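Local coordinates for protein GCN5-related N-acetyltransferase (Streptococcus suis, PDB 3G3S) that probably transfers an acetyl group from acetyl-CoA to an amine acceptor, as a GCN5-related N-acetyltransferase-like protein, at residues W16-T28 with S176-E188. Numbering follows the deposited sequence.
Sequences WPETIIWTCLEGT and SSYASYSAGIEIE. With NA (sodium ion), chain C; EDO (1,2-ethanediol), chain F.
On the Tyr-181 ring, Trp-22 CE3 stands 3.4 Å above one face and Gly-184 N lies over the centre of the opposite one. Trp-22 and Tyr-181 form a T-shaped stack, the edge of the tryptophan six-membered ring directed at the tyrosine face, planes 74° apart. Thr-19 CB meets that ring obliquely, while Glu-26 OE2 lies at its edge. One face of Tyr-178 carries 1,2-ethanediol, probably a crystallisation additive, and Ile-20 CD1 reaches its CD2 obliquely.

Glu-26, its chain stretched out past CG, grips the start of the 181-184 type I turn twice: OE1 takes Ser-182 N on its syn lone pair (2.8 Å), and OE2 accepts from Ser-182 OG at 2.6 Å. Thr-23 OG1 donates to Ser-180 O from above the carbonyl plane. At the helix N-terminus, Thr-19 OG1 donates to Glu-186 OE1 (2.8 Å), 63° out of the carboxylate plane; two waters bridge that oxygen and Glu-18 OE1, 4.1 Å away. Glu-186 OE2 is hydrogen-bonded to Ser-220 OG of strand 218-223.

Helix 19-26 lies across the antiparallel hairpin of strands 170-181 and 184-191 in the mixed sheet, crossing strand 179-181 at 64°; strand 184-191 leads to helix 200-214, as in GNAT enzymes generally. Tyr-47 of strand 42-48 and Phe-55 of strand 52-58 touch Ile-20, while Glu-26 O and its counterpart on the second subunit share a sodium ion.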
loop_
_atom_site.group_PDB
_atom_site.type_symbol
_atom_site.label_atom_id
_atom_site.label_comp_id
_atom_site.label_asym_id
_atom_site.label_seq_id
_atom_site.Cartn_x
_atom_site.Cartn_y
_atom_site.Cartn_z
ATOM N N TRP A 16 -6.013 -7.522 13.008
ATOM C CA TRP A 16 -7.132 -8.371 12.590
ATOM C C TRP A 16 -6.693 -8.905 11.265
ATOM O O TRP A 16 -6.804 -8.235 10.265
ATOM C CB TRP A 16 -8.418 -7.529 12.491
ATOM C CG TRP A 16 -9.667 -8.295 12.389
ATOM C CD1 TRP A 16 -9.828 -9.632 12.113
ATOM C CD2 TRP A 16 -10.998 -7.734 12.447
ATOM N NE1 TRP A 16 -11.168 -9.947 12.048
ATOM C CE2 TRP A 16 -11.910 -8.800 12.219
ATOM C CE3 TRP A 16 -11.490 -6.453 12.648
ATOM C CZ2 TRP A 16 -13.272 -8.623 12.233
ATOM C CZ3 TRP A 16 -12.819 -6.283 12.642
ATOM C CH2 TRP A 16 -13.714 -7.339 12.439
ATOM N N PRO A 17 -6.134 -10.134 11.244
ATOM C CA PRO A 17 -5.548 -10.641 10.024
ATOM C C PRO A 17 -6.526 -11.226 8.968
ATOM O O PRO A 17 -6.370 -12.368 8.534
ATOM C CB PRO A 17 -4.580 -11.726 10.568
ATOM C CG PRO A 17 -5.315 -12.331 11.686
ATOM C CD PRO A 17 -6.074 -11.117 12.334
ATOM N N GLU A 18 -7.537 -10.448 8.570
ATOM C CA GLU A 18 -8.418 -10.823 7.484
ATOM C C GLU A 18 -8.023 -9.987 6.272
ATOM O O GLU A 18 -8.103 -8.763 6.303
ATOM C CB GLU A 18 -9.872 -10.605 7.867
ATOM C CG GLU A 18 -10.382 -11.632 8.844
ATOM C CD GLU A 18 -10.641 -12.997 8.235
ATOM O OE1 GLU A 18 -10.414 -13.197 7.027
ATOM O OE2 GLU A 18 -11.169 -13.857 8.987
ATOM N N THR A 19 -7.638 -10.643 5.175
ATOM C CA THR A 19 -7.049 -9.901 4.063
ATOM C C THR A 19 -8.001 -8.939 3.364
ATOM O O THR A 19 -7.553 -7.994 2.764
ATOM C CB THR A 19 -6.331 -10.813 3.029
ATOM O OG1 THR A 19 -7.260 -11.389 2.118
ATOM C CG2 THR A 19 -5.465 -11.905 3.752
ATOM N N ILE A 20 -9.306 -9.171 3.454
ATOM C CA ILE A 20 -10.277 -8.270 2.825
ATOM C C ILE A 20 -10.274 -6.959 3.617
ATOM O O ILE A 20 -10.533 -5.876 3.047
ATOM C CB ILE A 20 -11.663 -8.912 2.766
ATOM C CG1 ILE A 20 -11.682 -10.063 1.754
ATOM C CG2 ILE A 20 -12.789 -7.840 2.430
ATOM C CD1 ILE A 20 -12.803 -11.054 1.946
ATOM N N ILE A 21 -10.037 -7.030 4.925
ATOM C CA ILE A 21 -9.879 -5.777 5.675
ATOM C C ILE A 21 -8.620 -5.087 5.125
ATOM O O ILE A 21 -8.588 -3.898 4.870
ATOM C CB ILE A 21 -9.762 -5.954 7.214
ATOM C CG1 ILE A 21 -10.946 -6.720 7.808
ATOM C CG2 ILE A 21 -9.600 -4.544 7.904
ATOM C CD1 ILE A 21 -10.744 -7.111 9.276
ATOM N N TRP A 22 -7.546 -5.845 4.939
ATOM C CA TRP A 22 -6.344 -5.260 4.342
ATOM C C TRP A 22 -6.633 -4.633 2.970
ATOM O O TRP A 22 -6.175 -3.516 2.671
ATOM C CB TRP A 22 -5.204 -6.311 4.206
ATOM C CG TRP A 22 -4.872 -7.026 5.454
ATOM C CD1 TRP A 22 -5.201 -6.682 6.729
ATOM C CD2 TRP A 22 -4.029 -8.189 5.566
ATOM N NE1 TRP A 22 -4.671 -7.586 7.616
ATOM C CE2 TRP A 22 -3.928 -8.502 6.927
ATOM C CE3 TRP A 22 -3.386 -8.994 4.642
ATOM C CZ2 TRP A 22 -3.207 -9.591 7.394
ATOM C CZ3 TRP A 22 -2.666 -10.078 5.099
ATOM C CH2 TRP A 22 -2.575 -10.363 6.462
ATOM N N THR A 23 -7.395 -5.329 2.129
ATOM C CA THR A 23 -7.775 -4.792 0.843
ATOM C C THR A 23 -8.426 -3.417 1.016
ATOM O O THR A 23 -7.991 -2.404 0.424
ATOM C CB THR A 23 -8.720 -5.753 0.144
ATOM O OG1 THR A 23 -7.962 -6.939 -0.206
ATOM C CG2 THR A 23 -9.393 -5.148 -1.169
ATOM N N CYS A 24 -9.444 -3.409 1.857
ATOM C CA CYS A 24 -10.209 -2.171 2.104
ATOM C C CYS A 24 -9.365 -1.007 2.662
ATOM O O CYS A 24 -9.488 0.115 2.189
ATOM C CB CYS A 24 -11.391 -2.460 2.989
ATOM S SG CYS A 24 -12.601 -3.508 2.302
ATOM N N LEU A 25 -8.489 -1.286 3.628
ATOM C CA LEU A 25 -7.579 -0.264 4.172
ATOM C C LEU A 25 -6.410 0.167 3.251
ATOM O O LEU A 25 -5.935 1.277 3.412
ATOM C CB LEU A 25 -7.030 -0.746 5.501
ATOM C CG LEU A 25 -7.967 -0.934 6.689
ATOM C CD1 LEU A 25 -7.248 -1.567 7.841
ATOM C CD2 LEU A 25 -8.658 0.433 7.142
ATOM N N GLU A 26 -5.979 -0.681 2.294
ATOM C CA GLU A 26 -4.875 -0.329 1.364
ATOM C C GLU A 26 -5.282 0.702 0.327
ATOM O O GLU A 26 -4.442 1.452 -0.143
ATOM C CB GLU A 26 -4.257 -1.555 0.670
ATOM C CG GLU A 26 -3.487 -2.438 1.657
ATOM C CD GLU A 26 -2.857 -3.641 1.011
ATOM O OE1 GLU A 26 -3.165 -3.955 -0.165
ATOM O OE2 GLU A 26 -2.049 -4.252 1.721
ATOM N N GLY A 27 -6.545 0.722 -0.057
ATOM C CA GLY A 27 -7.074 1.794 -0.880
ATOM C C GLY A 27 -7.506 1.615 -2.311
ATOM O O GLY A 27 -8.117 2.524 -2.886
ATOM N N THR A 28 -7.196 0.467 -2.899
ATOM C CA THR A 28 -7.481 0.224 -4.308
ATOM C C THR A 28 -8.869 -0.339 -4.593
ATOM O O THR A 28 -9.517 0.084 -5.542
ATOM C CB THR A 28 -6.431 -0.742 -4.877
ATOM O OG1 THR A 28 -5.140 -0.153 -4.674
ATOM C CG2 THR A 28 -6.664 -0.986 -6.370
ATOM N N SER A 176 -10.398 -19.112 -7.314
ATOM C CA SER A 176 -10.020 -17.787 -7.814
ATOM C C SER A 176 -9.926 -16.753 -6.710
ATOM O O SER A 176 -10.226 -17.021 -5.555
ATOM C CB SER A 176 -11.030 -17.322 -8.889
ATOM O OG SER A 176 -10.703 -16.070 -9.456
ATOM N N SER A 177 -9.454 -15.575 -7.082
ATOM C CA SER A 177 -9.284 -14.515 -6.148
ATOM C C SER A 177 -10.613 -13.799 -5.906
ATOM O O SER A 177 -11.113 -13.141 -6.801
ATOM C CB SER A 177 -8.268 -13.521 -6.683
ATOM O OG SER A 177 -8.593 -13.150 -7.997
ATOM N N TYR A 178 -11.170 -13.959 -4.711
ATOM C CA TYR A 178 -12.366 -13.193 -4.306
ATOM C C TYR A 178 -11.998 -11.709 -4.125
ATOM O O TYR A 178 -12.816 -10.756 -4.355
ATOM C CB TYR A 178 -12.860 -13.748 -2.982
ATOM C CG TYR A 178 -14.167 -13.134 -2.471
ATOM C CD1 TYR A 178 -15.410 -13.656 -2.874
ATOM C CD2 TYR A 178 -14.163 -12.098 -1.564
ATOM C CE1 TYR A 178 -16.612 -13.114 -2.394
ATOM C CE2 TYR A 178 -15.376 -11.541 -1.083
ATOM C CZ TYR A 178 -16.584 -12.061 -1.499
ATOM O OH TYR A 178 -17.760 -11.514 -1.012
ATOM N N ALA A 179 -10.759 -11.526 -3.675
ATOM C CA ALA A 179 -10.123 -10.250 -3.468
ATOM C C ALA A 179 -8.599 -10.429 -3.572
ATOM O O ALA A 179 -8.049 -11.554 -3.528
ATOM C CB ALA A 179 -10.501 -9.674 -2.100
ATOM N N SER A 180 -7.959 -9.281 -3.693
ATOM C CA SER A 180 -6.513 -9.105 -3.819
ATOM C C SER A 180 -6.049 -8.009 -2.885
ATOM O O SER A 180 -6.758 -7.000 -2.695
ATOM C CB SER A 180 -6.162 -8.628 -5.232
ATOM O OG SER A 180 -6.688 -9.460 -6.208
ATOM N N TYR A 181 -4.859 -8.176 -2.332
ATOM C CA TYR A 181 -4.225 -7.115 -1.554
ATOM C C TYR A 181 -2.779 -7.033 -2.058
ATOM O O TYR A 181 -2.394 -7.800 -2.923
ATOM C CB TYR A 181 -4.349 -7.322 -0.052
ATOM C CG TYR A 181 -3.637 -8.533 0.487
ATOM C CD1 TYR A 181 -4.183 -9.798 0.336
ATOM C CD2 TYR A 181 -2.423 -8.412 1.157
ATOM C CE1 TYR A 181 -3.518 -10.928 0.823
ATOM C CE2 TYR A 181 -1.764 -9.536 1.652
ATOM C CZ TYR A 181 -2.331 -10.787 1.484
ATOM O OH TYR A 181 -1.686 -11.915 1.973
ATOM N N SER A 182 -2.012 -6.103 -1.522
ATOM C CA SER A 182 -0.652 -5.820 -1.969
ATOM C C SER A 182 0.234 -7.041 -2.128
ATOM O O SER A 182 0.997 -7.123 -3.072
ATOM C CB SER A 182 0.000 -4.838 -0.984
ATOM O OG SER A 182 -0.098 -5.305 0.358
ATOM N N ALA A 183 0.088 -7.998 -1.230
ATOM C CA ALA A 183 0.953 -9.163 -1.216
ATOM C C ALA A 183 0.229 -10.502 -1.442
ATOM O O ALA A 183 0.817 -11.574 -1.233
ATOM C CB ALA A 183 1.692 -9.181 0.110
ATOM N N GLY A 184 -1.028 -10.487 -1.865
ATOM C CA GLY A 184 -1.699 -11.763 -2.014
ATOM C C GLY A 184 -3.121 -11.651 -2.453
ATOM O O GLY A 184 -3.527 -10.601 -2.937
ATOM N N ILE A 185 -3.849 -12.759 -2.301
ATOM C CA ILE A 185 -5.275 -12.847 -2.638
ATOM C C ILE A 185 -6.044 -13.624 -1.544
ATOM O O ILE A 185 -5.453 -14.311 -0.705
ATOM C CB ILE A 185 -5.554 -13.526 -4.010
ATOM C CG1 ILE A 185 -5.062 -14.993 -3.995
ATOM C CG2 ILE A 185 -4.940 -12.720 -5.148
ATOM C CD1 ILE A 185 -5.559 -15.866 -5.149
ATOM N N GLU A 186 -7.361 -13.473 -1.572
ATOM C CA GLU A 186 -8.266 -14.185 -0.686
ATOM C C GLU A 186 -8.982 -15.172 -1.578
ATOM O O GLU A 186 -9.634 -14.779 -2.556
ATOM C CB GLU A 186 -9.250 -13.224 -0.037
ATOM C CG GLU A 186 -10.079 -13.853 1.041
ATOM C CD GLU A 186 -9.287 -14.122 2.300
ATOM O OE1 GLU A 186 -9.097 -13.194 3.124
ATOM O OE2 GLU A 186 -8.886 -15.274 2.471
ATOM N N ILE A 187 -8.849 -16.465 -1.269
ATOM C CA ILE A 187 -9.356 -17.488 -2.140
ATOM C C ILE A 187 -10.841 -17.772 -2.013
ATOM O O ILE A 187 -11.426 -17.720 -0.935
ATOM C CB ILE A 187 -8.564 -18.839 -1.938
ATOM C CG1 ILE A 187 -7.142 -18.641 -2.359
ATOM C CG2 ILE A 187 -9.255 -20.005 -2.710
ATOM C CD1 ILE A 187 -6.286 -19.941 -2.272
ATOM N N GLU A 188 -11.430 -18.020 -3.175
ATOM C CA GLU A 188 -12.806 -18.428 -3.333
ATOM C C GLU A 188 -12.703 -19.715 -4.114
ATOM O O GLU A 188 -12.077 -19.715 -5.166
ATOM C CB GLU A 188 -13.538 -17.423 -4.192
ATOM C CG GLU A 188 -14.921 -17.836 -4.685
ATOM C CD GLU A 188 -16.000 -17.848 -3.610
ATOM O OE1 GLU A 188 -15.796 -17.351 -2.491
ATOM O OE2 GLU A 188 -17.087 -18.355 -3.924
HETATM NA NA NA C . -2.415 2.571 0.624
HETATM C C1 EDO F . -14.266 -15.216 0.180
HETATM O O1 EDO F . -14.786 -16.541 0.021
HETATM C C2 EDO F . -13.747 -14.993 1.593
HETATM O O2 EDO F . -13.417 -16.244 2.210
HETATM O O HOH W 1 -10.613 -11.778 4.488
HETATM O O HOH W 2 -8.020 -13.851 5.381
HETATM O O HOH W 3 -3.849 2.966 2.775
HETATM O O HOH W 4 -3.685 4.450 -0.199
HETATM O O HOH W 5 -1.240 0.565 1.957
HETATM O O HOH W 6 -1.264 1.969 -1.337
#